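Local atomic coordinates of luciferase-like monooxygenase (Streptomyces bottropensis, PDB entry 7BIP), a protein that probably acts as a monooxygenase of the bacterial luciferase family in the biosynthesis of the aromatic polyketide rishirilide. Residues 45-50 / 116-121; 87-92 / 138-143; 296-301 / 306-311; 35-40 / 321-326. One frame throughout, in Å; residues are numbered along the deposited sequence.

Contact 1: 45-50 / 116-121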
loop_
_atom_site.group_PDB
_atom_site.type_symbol
_atom_site.label_atom_id
_atom_site.label_comp_id
_atom_site.label_asym_id
_atom_site.label_seq_id
_atom_site.Cartn_x
_atom_site.Cartn_y
_atom_site.Cartn_z
ATOM N N HIS A 45 -2.244 12.985 0.550
ATOM C CA HIS A 45 -2.012 14.266 -0.120
ATOM C C HIS A 45 -0.877 14.113 -1.123
ATOM O O HIS A 45 -0.031 13.226 -0.995
ATOM C CB HIS A 45 -1.659 15.377 0.865
ATOM C CG HIS A 45 -2.849 16.087 1.416
ATOM N ND1 HIS A 45 -3.781 16.707 0.612
ATOM C CD2 HIS A 45 -3.278 16.250 2.688
ATOM C CE1 HIS A 45 -4.724 17.238 1.367
ATOM N NE2 HIS A 45 -4.448 16.969 2.630
ATOM N N TYR A 46 -0.844 15.018 -2.112
ATOM C CA TYR A 46 0.130 14.942 -3.199
ATOM C C TYR A 46 0.886 16.254 -3.382
ATOM O O TYR A 46 0.299 17.338 -3.290
ATOM C CB TYR A 46 -0.548 14.577 -4.529
ATOM C CG TYR A 46 -1.321 13.288 -4.467
ATOM C CD1 TYR A 46 -0.753 12.090 -4.888
ATOM C CD2 TYR A 46 -2.619 13.265 -3.973
ATOM C CE1 TYR A 46 -1.474 10.894 -4.824
ATOM C CE2 TYR A 46 -3.345 12.090 -3.907
ATOM C CZ TYR A 46 -2.767 10.909 -4.332
ATOM O OH TYR A 46 -3.502 9.745 -4.259
ATOM N N PHE A 47 2.196 16.133 -3.632
ATOM C CA PHE A 47 3.063 17.135 -4.270
ATOM C C PHE A 47 3.656 18.200 -3.354
ATOM O O PHE A 47 4.718 18.744 -3.664
ATOM C CB PHE A 47 2.348 17.882 -5.406
ATOM C CG PHE A 47 1.633 16.998 -6.369
ATOM C CD1 PHE A 47 2.207 15.825 -6.833
ATOM C CD2 PHE A 47 0.372 17.346 -6.811
ATOM C CE1 PHE A 47 1.533 15.014 -7.714
ATOM C CE2 PHE A 47 -0.301 16.550 -7.697
ATOM C CZ PHE A 47 0.276 15.376 -8.153
ATOM N N HIS A 48 2.986 18.538 -2.259
ATOM C CA HIS A 48 3.387 19.675 -1.446
ATOM C C HIS A 48 3.904 19.191 -0.101
ATOM O O HIS A 48 3.575 18.092 0.346
ATOM C CB HIS A 48 2.213 20.634 -1.232
ATOM C CG HIS A 48 1.695 21.240 -2.499
ATOM N ND1 HIS A 48 2.361 22.246 -3.166
ATOM C CD2 HIS A 48 0.579 20.981 -3.221
ATOM C CE1 HIS A 48 1.677 22.580 -4.248
ATOM N NE2 HIS A 48 0.592 21.828 -4.303
ATOM N N GLU A 49 4.707 20.034 0.553
ATOM C CA GLU A 49 5.142 19.704 1.907
ATOM C C GLU A 49 3.955 19.461 2.832
ATOM O O GLU A 49 4.055 18.660 3.772
ATOM C CB GLU A 49 6.044 20.814 2.451
ATOM C CG GLU A 49 7.392 20.865 1.760
ATOM C CD GLU A 49 7.911 22.276 1.567
ATOM O OE1 GLU A 49 7.951 23.048 2.551
ATOM O OE2 GLU A 49 8.271 22.615 0.419
ATOM N N TYR A 50 2.827 20.127 2.580
ATOM C CA TYR A 50 1.585 19.843 3.290
ATOM C C TYR A 50 1.018 18.482 2.887
ATOM O O TYR A 50 0.273 18.373 1.906
ATOM C CB TYR A 50 0.560 20.957 3.027
ATOM C CG TYR A 50 -0.742 20.825 3.790
ATOM C CD1 TYR A 50 -0.829 21.176 5.132
ATOM C CD2 TYR A 50 -1.889 20.352 3.158
ATOM C CE1 TYR A 50 -2.032 21.060 5.823
ATOM C CE2 TYR A 50 -3.088 20.232 3.836
ATOM C CZ TYR A 50 -3.156 20.588 5.164
ATOM O OH TYR A 50 -4.352 20.461 5.830
ATOM N N PHE A 116 -6.228 18.405 -8.054
ATOM C CA PHE A 116 -7.226 18.272 -9.115
ATOM C C PHE A 116 -6.605 18.484 -10.492
ATOM O O PHE A 116 -6.906 17.747 -11.444
ATOM C CB PHE A 116 -8.366 19.276 -8.901
ATOM C CG PHE A 116 -9.362 18.858 -7.848
ATOM C CD1 PHE A 116 -10.429 18.031 -8.174
ATOM C CD2 PHE A 116 -9.240 19.313 -6.535
ATOM C CE1 PHE A 116 -11.352 17.648 -7.203
ATOM C CE2 PHE A 116 -10.158 18.943 -5.568
ATOM C CZ PHE A 116 -11.215 18.113 -5.900
ATOM N N THR A 117 -5.756 19.503 -10.624
ATOM C CA THR A 117 -5.189 19.816 -11.932
ATOM C C THR A 117 -4.309 18.679 -12.429
ATOM O O THR A 117 -4.388 18.283 -13.601
ATOM C CB THR A 117 -4.384 21.112 -11.866
ATOM O OG1 THR A 117 -5.233 22.189 -11.451
ATOM C CG2 THR A 117 -3.814 21.426 -13.238
ATOM N N ALA A 118 -3.474 18.131 -11.546
ATOM C CA ALA A 118 -2.523 17.106 -11.966
ATOM C C ALA A 118 -3.225 15.822 -12.379
ATOM O O ALA A 118 -2.802 15.154 -13.330
ATOM C CB ALA A 118 -1.520 16.832 -10.848
ATOM N N PHE A 119 -4.298 15.453 -11.683
ATOM C CA PHE A 119 -5.041 14.258 -12.057
ATOM C C PHE A 119 -6.073 14.535 -13.141
ATOM O O PHE A 119 -6.756 13.602 -13.579
ATOM C CB PHE A 119 -5.701 13.641 -10.820
ATOM C CG PHE A 119 -4.747 12.877 -9.944
ATOM C CD1 PHE A 119 -4.359 11.596 -10.284
ATOM C CD2 PHE A 119 -4.247 13.435 -8.769
ATOM C CE1 PHE A 119 -3.486 10.878 -9.479
ATOM C CE2 PHE A 119 -3.374 12.719 -7.950
ATOM C CZ PHE A 119 -2.992 11.440 -8.313
ATOM N N GLU A 120 -6.160 15.781 -13.610
ATOM C CA GLU A 120 -7.061 16.169 -14.695
ATOM C C GLU A 120 -8.505 15.827 -14.347
ATOM O O GLU A 120 -9.260 15.290 -15.164
ATOM C CB GLU A 120 -6.643 15.528 -16.025
ATOM C CG GLU A 120 -5.243 15.955 -16.476
ATOM C CD GLU A 120 -4.817 15.261 -17.756
ATOM O OE1 GLU A 120 -5.036 15.836 -18.849
ATOM O OE2 GLU A 120 -4.276 14.138 -17.675
ATOM N N ILE A 121 -8.888 16.135 -13.111
ATOM C CA ILE A 121 -10.247 15.941 -12.634
ATOM C C ILE A 121 -10.824 17.303 -12.281
ATOM O O ILE A 121 -10.150 18.136 -11.666
ATOM C CB ILE A 121 -10.288 14.992 -11.417
ATOM C CG1 ILE A 121 -9.787 13.600 -11.814
ATOM C CG2 ILE A 121 -11.691 14.974 -10.793
ATOM C CD1 ILE A 121 -10.623 12.928 -12.866
#
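Tyr46 and Phe119 meet in a T-shaped pair: the rim of the phenylalanine ring points into the face of the tyrosine, with ring centroids 5.1 Å apart and planes at 75°. Phe119 CE2 stands over the middle of the phenol ring, and its neighbour CZ comes closest at the rim, 3.8 Å from Tyr46 CE1. The Tyr46 ring is turned toward the helix by a first torsion that sets CG opposite the carbonyl carbon (chi1 -57°). Its hydroxyl bonds to Glu44, so tyrosine supplies an aromatic face with a polar end that is also satisfied. The packing is tightest one residue on, where Phe47 CE2 lies only 3.4 Å from Ala118 CB; a methyl is small enough to let a large ring come this near the helix. Tyr46 CB, in turn, rests 3.5 Å above the Phe47 ring plane. The outer side is looser: the exposed Glu49 and Thr117 stay out of the packing, Glu49 pairing with Arg253 and Thr117 OG1 bonding to Pro113 O. Replacing Tyr46 by an alanine would probably open a gap against the Phe119 edge and leave Glu44 without its phenolic mate. Phe119 also stacks on Phe82 and meets His84 of the second subunit, while Ala118 packs on Leu86 of that subunit. Beyond them the helix closes with a Schellman motif at Glu120. The arrangement joins two of the excursions that follow strands of a TIM barrel, 39-42 and 103-107, at the dimer interface.

Contact 2: 87-92 / 138-143; sequences KLAGKL and RRLWAE
Trp141 reaches from helix 126-142 to helix 85-98, whose short segments here cross at -47° with axes 9.3 Å apart. From CB, the first torsion places CG opposite the carbonyl carbon (chi1 -72°) and swings the indole across the gap. CD1 passes Ala89 CB at 4.1 Å. Next, NE1 donates to Ala89 O over 3.1 Å in a fairly straight bond (N-H...O angle 161°). The oxygen lies in the indole plane, and the donor comes from the flank of the carbonyl, tilted from its plane. Farther out, Trp141 CZ2 touches Leu92 CD1 at 3.7 Å, and CH2, at the far end, brushes the same methyl. Val105 and Ile172 of the barrel strands also touch the indole. Ala89 suits the crossing because its methyl lets the helices close in: its CB sits 3.8 Å from Leu140 CB. A phenylalanine in place of Trp141 would probably leave Ala89 O without its indole donor and open a gap beside Leu92. The chemistry is thus mainly apolar, with one bond that satisfies a buried N-H, probably limits rotation of the indole and adds a directional tie to the packing.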
loop_
_atom_site.group_PDB
_atom_site.type_symbol
_atom_site.label_atom_id
_atom_site.label_comp_id
_atom_site.label_asym_id
_atom_site.label_seq_id
_atom_site.Cartn_x
_atom_site.Cartn_y
_atom_site.Cartn_z
ATOM N N LYS A 87 -9.648 -0.563 -7.181
ATOM C CA LYS A 87 -8.342 -0.530 -6.534
ATOM C C LYS A 87 -8.462 -0.166 -5.065
ATOM O O LYS A 87 -7.794 -0.766 -4.213
ATOM C CB LYS A 87 -7.466 0.488 -7.247
ATOM C CG LYS A 87 -7.180 0.124 -8.665
ATOM C CD LYS A 87 -6.260 -1.041 -8.705
ATOM C CE LYS A 87 -4.921 -0.631 -8.142
ATOM N NZ LYS A 87 -4.370 0.553 -8.858
ATOM N N LEU A 88 -9.279 0.844 -4.763
ATOM C CA LEU A 88 -9.456 1.269 -3.384
ATOM C C LEU A 88 -10.062 0.151 -2.549
ATOM O O LEU A 88 -9.574 -0.157 -1.453
ATOM C CB LEU A 88 -10.332 2.518 -3.341
ATOM C CG LEU A 88 -10.434 3.255 -2.010
ATOM C CD1 LEU A 88 -9.049 3.531 -1.418
ATOM C CD2 LEU A 88 -11.173 4.549 -2.292
ATOM N N ALA A 89 -11.130 -0.477 -3.050
ATOM C CA ALA A 89 -11.725 -1.584 -2.309
ATOM C C ALA A 89 -10.722 -2.712 -2.112
ATOM O O ALA A 89 -10.626 -3.284 -1.018
ATOM C CB ALA A 89 -12.968 -2.102 -3.030
ATOM N N GLY A 90 -9.959 -3.033 -3.162
ATOM C CA GLY A 90 -9.029 -4.151 -3.079
ATOM C C GLY A 90 -7.898 -3.912 -2.094
ATOM O O GLY A 90 -7.609 -4.775 -1.261
ATOM N N LYS A 91 -7.234 -2.744 -2.177
ATOM C CA LYS A 91 -6.101 -2.527 -1.271
ATOM C C LYS A 91 -6.567 -2.406 0.169
ATOM O O LYS A 91 -5.879 -2.877 1.084
ATOM C CB LYS A 91 -5.277 -1.298 -1.684
ATOM C CG LYS A 91 -5.937 0.057 -1.451
ATOM C CD LYS A 91 -4.962 1.200 -1.779
ATOM C CE LYS A 91 -4.670 1.277 -3.261
ATOM N NZ LYS A 91 -4.017 2.581 -3.599
ATOM N N LEU A 92 -7.748 -1.831 0.396
ATOM C CA LEU A 92 -8.238 -1.724 1.768
ATOM C C LEU A 92 -8.646 -3.088 2.315
ATOM O O LEU A 92 -8.471 -3.357 3.508
ATOM C CB LEU A 92 -9.410 -0.751 1.837
ATOM C CG LEU A 92 -9.047 0.729 1.662
ATOM C CD1 LEU A 92 -10.325 1.506 1.414
ATOM C CD2 LEU A 92 -8.270 1.283 2.875
ATOM N N ARG A 138 -18.136 0.400 -0.897
ATOM C CA ARG A 138 -18.990 -0.317 0.043
ATOM C C ARG A 138 -19.638 -1.527 -0.614
ATOM O O ARG A 138 -19.680 -2.613 -0.019
ATOM C CB ARG A 138 -20.064 0.612 0.615
ATOM C CG ARG A 138 -20.932 -0.061 1.681
ATOM C CD ARG A 138 -22.252 0.703 1.946
ATOM N NE ARG A 138 -23.212 0.566 0.849
ATOM C CZ ARG A 138 -23.910 -0.539 0.589
ATOM N NH1 ARG A 138 -23.784 -1.612 1.363
ATOM N NH2 ARG A 138 -24.741 -0.576 -0.443
ATOM N N ARG A 139 -20.132 -1.363 -1.847
ATOM C CA ARG A 139 -20.770 -2.477 -2.540
ATOM C C ARG A 139 -19.775 -3.578 -2.863
ATOM O O ARG A 139 -20.105 -4.762 -2.741
ATOM C CB ARG A 139 -21.448 -1.994 -3.822
ATOM C CG ARG A 139 -22.719 -1.293 -3.534
ATOM C CD ARG A 139 -23.636 -1.259 -4.727
ATOM N NE ARG A 139 -24.564 -0.175 -4.505
ATOM C CZ ARG A 139 -25.450 0.261 -5.383
ATOM N NH1 ARG A 139 -25.555 -0.316 -6.581
ATOM N NH2 ARG A 139 -26.229 1.280 -5.042
ATOM N N LEU A 140 -18.567 -3.207 -3.322
ATOM C CA LEU A 140 -17.547 -4.215 -3.605
ATOM C C LEU A 140 -17.195 -5.018 -2.360
ATOM O O LEU A 140 -16.873 -6.208 -2.460
ATOM C CB LEU A 140 -16.300 -3.550 -4.193
ATOM C CG LEU A 140 -16.501 -3.092 -5.651
ATOM C CD1 LEU A 140 -15.446 -2.067 -6.049
ATOM C CD2 LEU A 140 -16.480 -4.293 -6.597
ATOM N N TRP A 141 -17.262 -4.397 -1.177
ATOM C CA TRP A 141 -16.996 -5.129 0.056
ATOM C C TRP A 141 -18.188 -5.973 0.493
ATOM O O TRP A 141 -18.009 -7.098 0.978
ATOM C CB TRP A 141 -16.671 -4.160 1.188
ATOM C CG TRP A 141 -15.354 -3.464 1.143
ATOM C CD1 TRP A 141 -14.215 -3.850 0.494
ATOM C CD2 TRP A 141 -15.044 -2.254 1.832
ATOM N NE1 TRP A 141 -13.211 -2.932 0.730
ATOM C CE2 TRP A 141 -13.696 -1.948 1.555
ATOM C CE3 TRP A 141 -15.782 -1.389 2.646
ATOM C CZ2 TRP A 141 -13.065 -0.821 2.075
ATOM C CZ3 TRP A 141 -15.151 -0.266 3.170
ATOM C CH2 TRP A 141 -13.812 0.011 2.877
ATOM N N ALA A 142 -19.403 -5.431 0.372
ATOM C CA ALA A 142 -20.570 -6.028 1.003
ATOM C C ALA A 142 -21.257 -7.072 0.142
ATOM O O ALA A 142 -21.989 -7.912 0.685
ATOM C CB ALA A 142 -21.596 -4.942 1.351
ATOM N N GLU A 143 -21.051 -7.035 -1.173
ATOM C CA GLU A 143 -21.848 -7.811 -2.114
ATOM C C GLU A 143 -20.950 -8.554 -3.101
ATOM O O GLU A 143 -19.747 -8.306 -3.204
ATOM C CB GLU A 143 -22.824 -6.917 -2.907
ATOM C CG GLU A 143 -23.714 -6.009 -2.059
ATOM C CD GLU A 143 -24.726 -6.773 -1.231
ATOM O OE1 GLU A 143 -25.140 -6.251 -0.172
ATOM O OE2 GLU A 143 -25.111 -7.892 -1.636
#

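Contact 3: 296-301 / 306-311; sequences KALVGT and RAAIDD
Leu298, on the short strand 298-300, fills the angle between that strand and helix 302-316, a beta-alpha unit in which the chain turns straight from strand into helix and packs back on itself. Along the helix, Arg306 comes first; it turns from the strand, and its NE makes a weak, bent bond of 3.1 Å to Asp310 OD2, a salt bridge one helical turn on. Ala307 faces outward. Ala308 is the first to touch: its CB meets Leu298 CD2 at 3.9 Å, and the small methyl allows the helix to lie close. Ile309 then offers the flank of its side chain, CG1 being 4.2 Å from Leu298 CD1, so the two methyls of the leucine are shared between neighbouring residues of the helix. A branched apolar residue suits this fork. Asp310 also bonds through OD1 to Tyr350, and Asp311 pairs with Arg295, just ahead of the strand, adding a charged tie at the edge of the apolar patch. At the end of the strand Gly300 has extended backbone angles at which a CB would press on the carbonyl O of the residue before. Thr301 follows as N-cap: chi1 of 65° lets its OG1 accept the backbone N-H of Glu304.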
loop_
_atom_site.group_PDB
_atom_site.type_symbol
_atom_site.label_atom_id
_atom_site.label_comp_id
_atom_site.label_asym_id
_atom_site.label_seq_id
_atom_site.Cartn_x
_atom_site.Cartn_y
_atom_site.Cartn_z
ATOM N N LYS A 296 -9.010 24.743 19.969
ATOM C CA LYS A 296 -8.797 24.339 18.588
ATOM C C LYS A 296 -7.492 23.583 18.403
ATOM O O LYS A 296 -7.218 23.103 17.297
ATOM C CB LYS A 296 -8.833 25.562 17.669
ATOM C CG LYS A 296 -10.223 26.168 17.543
ATOM C CD LYS A 296 -10.196 27.421 16.693
ATOM C CE LYS A 296 -11.543 27.676 16.045
ATOM N NZ LYS A 296 -12.416 28.523 16.903
ATOM N N ALA A 297 -6.701 23.458 19.464
ATOM C CA ALA A 297 -5.436 22.737 19.479
ATOM C C ALA A 297 -5.177 22.325 20.917
ATOM O O ALA A 297 -5.516 23.060 21.848
ATOM C CB ALA A 297 -4.283 23.600 18.959
ATOM N N LEU A 298 -4.570 21.154 21.092
ATOM C CA LEU A 298 -4.352 20.566 22.416
ATOM C C LEU A 298 -2.865 20.683 22.728
ATOM O O LEU A 298 -2.104 19.717 22.618
ATOM C CB LEU A 298 -4.831 19.100 22.462
ATOM C CG LEU A 298 -6.323 18.900 22.213
ATOM C CD1 LEU A 298 -6.687 17.432 22.278
ATOM C CD2 LEU A 298 -7.097 19.679 23.270
ATOM N N VAL A 299 -2.453 21.883 23.129
ATOM C CA VAL A 299 -1.046 22.202 23.350
ATOM C C VAL A 299 -0.909 22.768 24.754
ATOM O O VAL A 299 -1.603 23.728 25.106
ATOM C CB VAL A 299 -0.519 23.202 22.305
ATOM C CG1 VAL A 299 0.944 23.605 22.611
ATOM C CG2 VAL A 299 -0.653 22.621 20.881
ATOM N N GLY A 300 -0.041 22.165 25.561
ATOM C CA GLY A 300 0.224 22.677 26.900
ATOM C C GLY A 300 0.804 21.576 27.779
ATOM O O GLY A 300 1.289 20.562 27.283
ATOM N N THR A 301 0.753 21.806 29.092
ATOM C CA THR A 301 1.045 20.733 30.033
ATOM C C THR A 301 -0.052 19.682 29.959
ATOM O O THR A 301 -1.130 19.931 29.414
ATOM C CB THR A 301 1.114 21.250 31.464
ATOM O OG1 THR A 301 -0.187 21.730 31.838
ATOM C CG2 THR A 301 2.134 22.351 31.602
ATOM N N ARG A 306 -5.724 18.460 29.946
ATOM C CA ARG A 306 -6.820 17.792 30.643
ATOM C C ARG A 306 -8.037 18.706 30.729
ATOM O O ARG A 306 -9.165 18.292 30.438
ATOM C CB ARG A 306 -6.375 17.365 32.047
ATOM C CG ARG A 306 -7.523 16.989 32.982
ATOM C CD ARG A 306 -8.066 15.601 32.676
ATOM N NE ARG A 306 -9.323 15.345 33.377
ATOM C CZ ARG A 306 -9.410 14.847 34.606
ATOM N NH1 ARG A 306 -8.310 14.541 35.284
ATOM N NH2 ARG A 306 -10.600 14.653 35.159
ATOM N N ALA A 307 -7.820 19.963 31.129
ATOM C CA ALA A 307 -8.932 20.902 31.212
ATOM C C ALA A 307 -9.534 21.149 29.838
ATOM O O ALA A 307 -10.756 21.285 29.701
ATOM C CB ALA A 307 -8.467 22.219 31.840
ATOM N N ALA A 308 -8.690 21.198 28.804
ATOM C CA ALA A 308 -9.183 21.415 27.450
ATOM C C ALA A 308 -10.042 20.249 26.982
ATOM O O ALA A 308 -11.108 20.459 26.393
ATOM C CB ALA A 308 -8.007 21.631 26.494
ATOM N N ILE A 309 -9.594 19.011 27.227
ATOM C CA ILE A 309 -10.375 17.848 26.805
ATOM C C ILE A 309 -11.720 17.811 27.526
ATOM O O ILE A 309 -12.758 17.519 26.915
ATOM C CB ILE A 309 -9.575 16.550 27.030
ATOM C CG1 ILE A 309 -8.417 16.462 26.026
ATOM C CG2 ILE A 309 -10.486 15.328 26.900
ATOM C CD1 ILE A 309 -7.389 15.409 26.402
ATOM N N ASP A 310 -11.727 18.092 28.836
ATOM C CA ASP A 310 -12.990 18.113 29.571
ATOM C C ASP A 310 -13.958 19.144 28.996
ATOM O O ASP A 310 -15.172 18.906 28.953
ATOM C CB ASP A 310 -12.736 18.373 31.057
ATOM C CG ASP A 310 -12.007 17.219 31.736
ATOM O OD1 ASP A 310 -11.890 16.136 31.123
ATOM O OD2 ASP A 310 -11.553 17.390 32.883
ATOM N N ASP A 311 -13.445 20.295 28.549
ATOM C CA ASP A 311 -14.297 21.283 27.889
ATOM C C ASP A 311 -14.868 20.725 26.593
ATOM O O ASP A 311 -16.071 20.846 26.326
ATOM C CB ASP A 311 -13.508 22.563 27.601
ATOM C CG ASP A 311 -13.132 23.324 28.856
ATOM O OD1 ASP A 311 -13.701 23.036 29.935
ATOM O OD2 ASP A 311 -12.271 24.229 28.755
#

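Contact 4: 35-40 / 321-326; sequences LGFHHV and ISLQVI
His39 and Ser322 have their CA atoms 7.8 Å apart, on strands 39-42 and 320-324, which do not bond to each other directly: strand 2-6 lies between them, parallel to both. So near an approach across an intervening strand is consistent with the curl of the sheet. Gly36, with positive phi, ends helix 18-35 in a Schellman motif and turns the chain into strand 39-42. His39 is nearly fully extended, and its CG sits between the backbone N and the carbonyl carbon (chi1 66°), which carries the imidazole across the concave side. There NE2 shares a hydrogen bond with Ser322 OG, 2.7 Å long, the oxygen lying near the ring plane. Ser322 OG also bonds to Lys41, a residue seen to bind calcium in a structure of this protein; the short hydroxyl suits a place where two polar groups converge. At its other nitrogen, His39 ND1 bonds to His38 ND1 over 3.0 Å, in the plane of both imidazoles, and Glu226 holds the far nitrogen of His38. Leu323 turns to the other side of its strand, where CD1 meets CE1 of Phe37, just ahead of strand 39-42, at 3.9 Å, the side chains crossing at about a right angle. Polar His39 and Ser322 within, apolar Leu323 without, mark the second and last strands, which flank the first, 2-6, where the TIM barrel closes.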
loop_
_atom_site.group_PDB
_atom_site.type_symbol
_atom_site.label_atom_id
_atom_site.label_comp_id
_atom_site.label_asym_id
_atom_site.label_seq_id
_atom_site.Cartn_x
_atom_site.Cartn_y
_atom_site.Cartn_z
ATOM N N LEU A 35 1.792 1.999 24.400
ATOM C CA LEU A 35 1.257 2.864 25.447
ATOM C C LEU A 35 -0.254 2.757 25.601
ATOM O O LEU A 35 -0.793 3.330 26.552
ATOM C CB LEU A 35 1.636 4.328 25.182
ATOM C CG LEU A 35 3.124 4.684 25.268
ATOM C CD1 LEU A 35 3.346 6.148 24.909
ATOM C CD2 LEU A 35 3.656 4.387 26.670
ATOM N N GLY A 36 -0.945 2.054 24.708
ATOM C CA GLY A 36 -2.371 1.842 24.870
ATOM C C GLY A 36 -3.265 2.834 24.164
ATOM O O GLY A 36 -4.438 2.958 24.533
ATOM N N PHE A 37 -2.749 3.551 23.171
ATOM C CA PHE A 37 -3.581 4.432 22.367
ATOM C C PHE A 37 -4.554 3.625 21.511
ATOM O O PHE A 37 -4.369 2.427 21.261
ATOM C CB PHE A 37 -2.705 5.330 21.491
ATOM C CG PHE A 37 -2.034 6.441 22.259
ATOM C CD1 PHE A 37 -2.670 7.661 22.420
ATOM C CD2 PHE A 37 -0.784 6.253 22.845
ATOM C CE1 PHE A 37 -2.075 8.691 23.133
ATOM C CE2 PHE A 37 -0.173 7.297 23.566
ATOM C CZ PHE A 37 -0.831 8.512 23.705
ATOM N N HIS A 38 -5.617 4.300 21.069
ATOM C CA HIS A 38 -6.717 3.618 20.387
ATOM C C HIS A 38 -6.392 3.310 18.925
ATOM O O HIS A 38 -6.770 2.247 18.417
ATOM C CB HIS A 38 -7.983 4.478 20.492
ATOM C CG HIS A 38 -9.140 3.965 19.693
ATOM N ND1 HIS A 38 -9.536 4.539 18.503
ATOM C CD2 HIS A 38 -9.992 2.936 19.916
ATOM C CE1 HIS A 38 -10.582 3.886 18.028
ATOM N NE2 HIS A 38 -10.876 2.907 18.865
ATOM N N HIS A 39 -5.701 4.211 18.231
ATOM C CA HIS A 39 -5.505 4.048 16.792
ATOM C C HIS A 39 -4.275 4.824 16.334
ATOM O O HIS A 39 -3.721 5.645 17.068
ATOM C CB HIS A 39 -6.740 4.512 16.010
ATOM C CG HIS A 39 -6.994 5.983 16.113
ATOM N ND1 HIS A 39 -7.956 6.510 16.945
ATOM C CD2 HIS A 39 -6.421 7.039 15.483
ATOM C CE1 HIS A 39 -7.962 7.827 16.830
ATOM N NE2 HIS A 39 -7.040 8.173 15.949
ATOM N N VAL A 40 -3.868 4.539 15.095
ATOM C CA VAL A 40 -2.888 5.310 14.334
ATOM C C VAL A 40 -3.565 5.739 13.034
ATOM O O VAL A 40 -4.111 4.897 12.308
ATOM C CB VAL A 40 -1.617 4.488 14.029
ATOM C CG1 VAL A 40 -0.675 5.276 13.127
ATOM C CG2 VAL A 40 -0.901 4.091 15.334
ATOM N N ILE A 321 -10.741 11.173 19.328
ATOM C CA ILE A 321 -9.803 12.237 18.973
ATOM C C ILE A 321 -8.533 11.600 18.430
ATOM O O ILE A 321 -8.019 10.639 19.018
ATOM C CB ILE A 321 -9.474 13.125 20.185
ATOM C CG1 ILE A 321 -10.621 14.103 20.470
ATOM C CG2 ILE A 321 -8.155 13.891 19.945
ATOM C CD1 ILE A 321 -10.445 14.958 21.732
ATOM N N SER A 322 -8.025 12.136 17.321
ATOM C CA SER A 322 -6.694 11.802 16.824
ATOM C C SER A 322 -5.756 12.944 17.181
ATOM O O SER A 322 -5.995 14.094 16.787
ATOM C CB SER A 322 -6.678 11.565 15.310
ATOM O OG SER A 322 -7.609 10.572 14.931
ATOM N N LEU A 323 -4.695 12.626 17.918
ATOM C CA LEU A 323 -3.718 13.623 18.354
ATOM C C LEU A 323 -2.628 13.733 17.294
ATOM O O LEU A 323 -1.861 12.792 17.085
ATOM C CB LEU A 323 -3.136 13.223 19.707
ATOM C CG LEU A 323 -4.171 12.911 20.792
ATOM C CD1 LEU A 323 -3.517 12.095 21.896
ATOM C CD2 LEU A 323 -4.782 14.207 21.349
ATOM N N GLN A 324 -2.568 14.874 16.617
ATOM C CA GLN A 324 -1.581 15.078 15.561
ATOM C C GLN A 324 -0.252 15.491 16.197
ATOM O O GLN A 324 -0.117 16.625 16.675
ATOM C CB GLN A 324 -2.094 16.127 14.578
ATOM C CG GLN A 324 -1.044 16.581 13.594
ATOM C CD GLN A 324 -0.453 15.410 12.861
ATOM O OE1 GLN A 324 -1.177 14.522 12.418
ATOM N NE2 GLN A 324 0.862 15.386 12.743
ATOM N N VAL A 325 0.745 14.595 16.194
ATOM C CA VAL A 325 1.917 14.746 17.064
ATOM C C VAL A 325 3.207 15.041 16.309
ATOM O O VAL A 325 4.249 15.204 16.955
ATOM C CB VAL A 325 2.118 13.512 17.969
ATOM C CG1 VAL A 325 0.967 13.372 18.981
ATOM C CG2 VAL A 325 2.248 12.239 17.142
ATOM N N ILE A 326 3.182 15.146 14.982
ATOM C CA ILE A 326 4.397 15.450 14.232
ATOM C C ILE A 326 4.202 16.732 13.437
ATOM O O ILE A 326 3.077 17.123 13.114
ATOM C CB ILE A 326 4.808 14.285 13.302
ATOM C CG1 ILE A 326 3.721 14.031 12.258
ATOM C CG2 ILE A 326 5.078 13.034 14.123
ATOM C CD1 ILE A 326 4.101 13.045 11.191
#

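From the N terminus, contact 4 opens first, at 35-40, and is the last to close, at 321-326, so it spans the other three and joins early and late strands of the barrel. Contact 1 opens at 45-50, and contact 2 opens at 87-92 before contact 1 closes at 116-121; contact 2 closes only at 138-143. These two loops therefore cross, bringing together the post-strand excursions and helices of the first half, and both reach the second subunit. Contact 3 closes a short local strand-to-helix loop, 296-301 to 306-311, in series with them. It touches contact 4 directly, Leu298 CD1 lying 3.9 Å from Leu323 CD2.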